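Local coordinates for Ctr9 protein (Myceliophthora thermophila, PDB 6AF0) that probably binds the RNA polymerase II complex, this chain being the helical, TPR-repeat-containing part of a longer protein, at residues S262-I267 with K307-T312. Residues are numbered along the deposited sequence; the frame is centred on the assembly and turned at random.
Sequences SKHANI and KNLPLT
The carbonyl oxygen of Lys263 is hydrogen-bonded to Ser302 OG, which is also bonded to Thr312 OG1, so one serine ties the first turn of helix 263-279 to the first turn of helix 310-322. Beside this polar link, Leu309, the N-cap residue of the second helix, reaches across with both methyls. Its CG is anti to the backbone N (chi1 -173°), and its two methyls spread over both Lys263 and His264: CD2 lies 3.8 Å from CG of Lys263, against the aliphatic part of that extended chain, and also sits over the centre of the imidazole face, about 4.3 Å above its plane, while CD1 meets NE2 of His264 at 3.6 Å. One turn further along helix 263-279, the side chains of Ile267 and Leu311 slide past each other in opposite directions, with Ile267 CG2 packed 3.5 Å from Leu311 CD2. An alanine in place of Ile267 would probably open a gap beside Leu311 and leave its CD2 methyl without this apolar partner. Lys263 NZ makes a long, weak ion pair with Asp306. Helix 285-305, which lies between the two in sequence, touches the contact through Ser302 and Phe303, helix 343-360 packs on Leu311 through Ile345, and the chain of another protein packs against His264 and Leu311, consistent with the alpha-solenoid packing of a TPR-containing protein.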
ATOM      1  N   SER A 262      37.395  29.662 -13.751  1.00 61.35           N
ATOM      2  CA  SER A 262      36.727  28.752 -14.666  1.00 57.37           C
ATOM      3  C   SER A 262      35.287  28.563 -14.198  1.00 57.98           C
ATOM      4  O   SER A 262      35.010  27.878 -13.208  1.00 61.71           O
ATOM      5  CB  SER A 262      37.458  27.417 -14.719  1.00 56.79           C
ATOM      6  OG  SER A 262      36.819  26.522 -15.611  1.00 54.56           O
ATOM      7  N   LYS A 263      34.372  29.188 -14.921  1.00 60.20           N
ATOM      8  CA  LYS A 263      32.951  29.168 -14.580  1.00 63.03           C
ATOM      9  C   LYS A 263      32.267  27.784 -14.568  1.00 66.70           C
ATOM     10  O   LYS A 263      31.229  27.631 -13.925  1.00 78.94           O
ATOM     11  CB  LYS A 263      32.186  30.095 -15.513  1.00 62.35           C
ATOM     12  CG  LYS A 263      32.113  29.620 -16.947  1.00 63.12           C
ATOM     13  CD  LYS A 263      31.351  30.618 -17.807  1.00 70.62           C
ATOM     14  CE  LYS A 263      31.401  30.219 -19.287  1.00 73.43           C
ATOM     15  NZ  LYS A 263      31.013  31.325 -20.208  1.00 75.71           N
ATOM     16  N   HIS A 264      32.817  26.797 -15.276  1.00 63.01           N
ATOM     17  CA  HIS A 264      32.257  25.439 -15.270  1.00 60.61           C
ATOM     18  C   HIS A 264      32.845  24.560 -14.145  1.00 64.13           C
ATOM     19  O   HIS A 264      32.125  23.808 -13.494  1.00 76.60           O
ATOM     20  CB  HIS A 264      32.444  24.773 -16.630  1.00 55.73           C
ATOM     21  CG  HIS A 264      31.585  25.344 -17.716  1.00 58.57           C
ATOM     22  ND1 HIS A 264      31.919  26.492 -18.392  1.00 65.33           N
ATOM     23  CD2 HIS A 264      30.410  24.928 -18.249  1.00 61.83           C
ATOM     24  CE1 HIS A 264      30.988  26.761 -19.295  1.00 63.15           C
ATOM     25  NE2 HIS A 264      30.061  25.828 -19.232  1.00 56.74           N
ATOM     26  N   ALA A 265      34.147  24.651 -13.908  1.00 61.96           N
ATOM     27  CA  ALA A 265      34.769  23.881 -12.820  1.00 63.00           C
ATOM     28  C   ALA A 265      34.156  24.214 -11.467  1.00 60.46           C
ATOM     29  O   ALA A 265      33.986  23.342 -10.616  1.00 62.94           O
ATOM     30  CB  ALA A 265      36.276  24.109 -12.773  1.00 60.98           C
ATOM     31  N   ASN A 266      33.857  25.484 -11.253  1.00 58.89           N
ATOM     32  CA  ASN A 266      33.217  25.887 -10.013  1.00 61.49           C
ATOM     33  C   ASN A 266      31.864  25.159  -9.794  1.00 59.95           C
ATOM     34  O   ASN A 266      31.626  24.564  -8.738  1.00 62.12           O
ATOM     35  CB  ASN A 266      33.038  27.407  -9.989  1.00 60.44           C
ATOM     36  CG  ASN A 266      34.339  28.165  -9.731  1.00 58.63           C
ATOM     37  OD1 ASN A 266      34.791  28.941 -10.577  1.00 61.55           O
ATOM     38  ND2 ASN A 266      34.927  27.979  -8.548  1.00 53.91           N
ATOM     39  N   ILE A 267      30.999  25.196 -10.797  1.00 55.41           N
ATOM     40  CA  ILE A 267      29.702  24.546 -10.694  1.00 61.75           C
ATOM     41  C   ILE A 267      29.871  23.077 -10.374  1.00 59.24           C
ATOM     42  O   ILE A 267      29.254  22.553  -9.430  1.00 61.29           O
ATOM     43  CB  ILE A 267      28.879  24.675 -11.991  1.00 70.21           C
ATOM     44  CG1 ILE A 267      28.562  26.123 -12.280  1.00 83.65           C
ATOM     45  CG2 ILE A 267      27.534  23.991 -11.842  1.00 75.24           C
ATOM     46  CD1 ILE A 267      27.840  26.808 -11.132  1.00 95.49           C
ATOM     47  N   LYS A 307      26.167  35.089 -15.423  1.00 88.85           N
ATOM     48  CA  LYS A 307      24.779  35.107 -14.952  1.00 85.73           C
ATOM     49  C   LYS A 307      23.828  34.326 -15.860  1.00 80.88           C
ATOM     50  O   LYS A 307      22.719  33.989 -15.467  1.00 81.04           O
ATOM     51  CB  LYS A 307      24.302  36.552 -14.835  1.00 90.61           C
ATOM     52  CG  LYS A 307      24.937  37.330 -13.683  1.00 95.10           C
ATOM     53  CD  LYS A 307      24.519  38.791 -13.749  1.00101.04           C
ATOM     54  CE  LYS A 307      24.723  39.508 -12.428  1.00104.51           C
ATOM     55  NZ  LYS A 307      24.161  40.886 -12.501  1.00104.37           N
ATOM     56  N   ASN A 308      24.287  34.033 -17.069  1.00 82.63           N
ATOM     57  CA  ASN A 308      23.491  33.357 -18.091  1.00 81.66           C
ATOM     58  C   ASN A 308      23.814  31.888 -18.279  1.00 75.20           C
ATOM     59  O   ASN A 308      23.381  31.304 -19.279  1.00 65.08           O
ATOM     60  CB  ASN A 308      23.738  34.042 -19.430  1.00 87.96           C
ATOM     61  CG  ASN A 308      23.501  35.526 -19.364  1.00 96.23           C
ATOM     62  OD1 ASN A 308      23.230  36.088 -18.288  1.00 86.57           O
ATOM     63  ND2 ASN A 308      23.569  36.174 -20.520  1.00107.79           N
ATOM     64  N   LEU A 309      24.595  31.323 -17.350  1.00 76.98           N
ATOM     65  CA  LEU A 309      25.119  29.956 -17.469  1.00 71.01           C
ATOM     66  C   LEU A 309      24.100  28.997 -16.884  1.00 66.84           C
ATOM     67  O   LEU A 309      23.883  28.981 -15.675  1.00 71.97           O
ATOM     68  CB  LEU A 309      26.464  29.817 -16.756  1.00 74.92           C
ATOM     69  CG  LEU A 309      27.211  28.497 -16.945  1.00 76.46           C
ATOM     70  CD1 LEU A 309      27.435  28.193 -18.410  1.00 76.35           C
ATOM     71  CD2 LEU A 309      28.542  28.540 -16.204  1.00 81.58           C
ATOM     72  N   PRO A 310      23.458  28.203 -17.741  1.00 64.18           N
ATOM     73  CA  PRO A 310      22.275  27.412 -17.392  1.00 67.61           C
ATOM     74  C   PRO A 310      22.401  26.533 -16.152  1.00 67.29           C
ATOM     75  O   PRO A 310      21.619  26.677 -15.211  1.00 77.04           O
ATOM     76  CB  PRO A 310      22.046  26.562 -18.646  1.00 70.21           C
ATOM     77  CG  PRO A 310      22.578  27.414 -19.761  1.00 67.76           C
ATOM     78  CD  PRO A 310      23.767  28.118 -19.179  1.00 67.37           C
ATOM     79  N   LEU A 311      23.370  25.635 -16.138  1.00 62.46           N
ATOM     80  CA  LEU A 311      23.556  24.736 -14.993  1.00 58.13           C
ATOM     81  C   LEU A 311      23.658  25.523 -13.696  1.00 55.96           C
ATOM     82  O   LEU A 311      23.036  25.195 -12.712  1.00 55.25           O
ATOM     83  CB  LEU A 311      24.817  23.890 -15.170  1.00 56.07           C
ATOM     84  CG  LEU A 311      24.993  22.658 -14.291  1.00 57.18           C
ATOM     85  CD1 LEU A 311      23.892  21.642 -14.578  1.00 56.77           C
ATOM     86  CD2 LEU A 311      26.374  22.043 -14.536  1.00 58.83           C
ATOM     87  N   THR A 312      24.461  26.565 -13.700  1.00 62.82           N
ATOM     88  CA  THR A 312      24.579  27.410 -12.529  1.00 69.13           C
ATOM     89  C   THR A 312      23.219  27.955 -12.141  1.00 65.09           C
ATOM     90  O   THR A 312      22.801  27.872 -10.982  1.00 65.03           O
ATOM     91  CB  THR A 312      25.539  28.566 -12.818  1.00 74.60           C
ATOM     92  OG1 THR A 312      26.748  28.025 -13.375  1.00 71.27           O
ATOM     93  CG2 THR A 312      25.825  29.390 -11.542  1.00 73.27           C
TER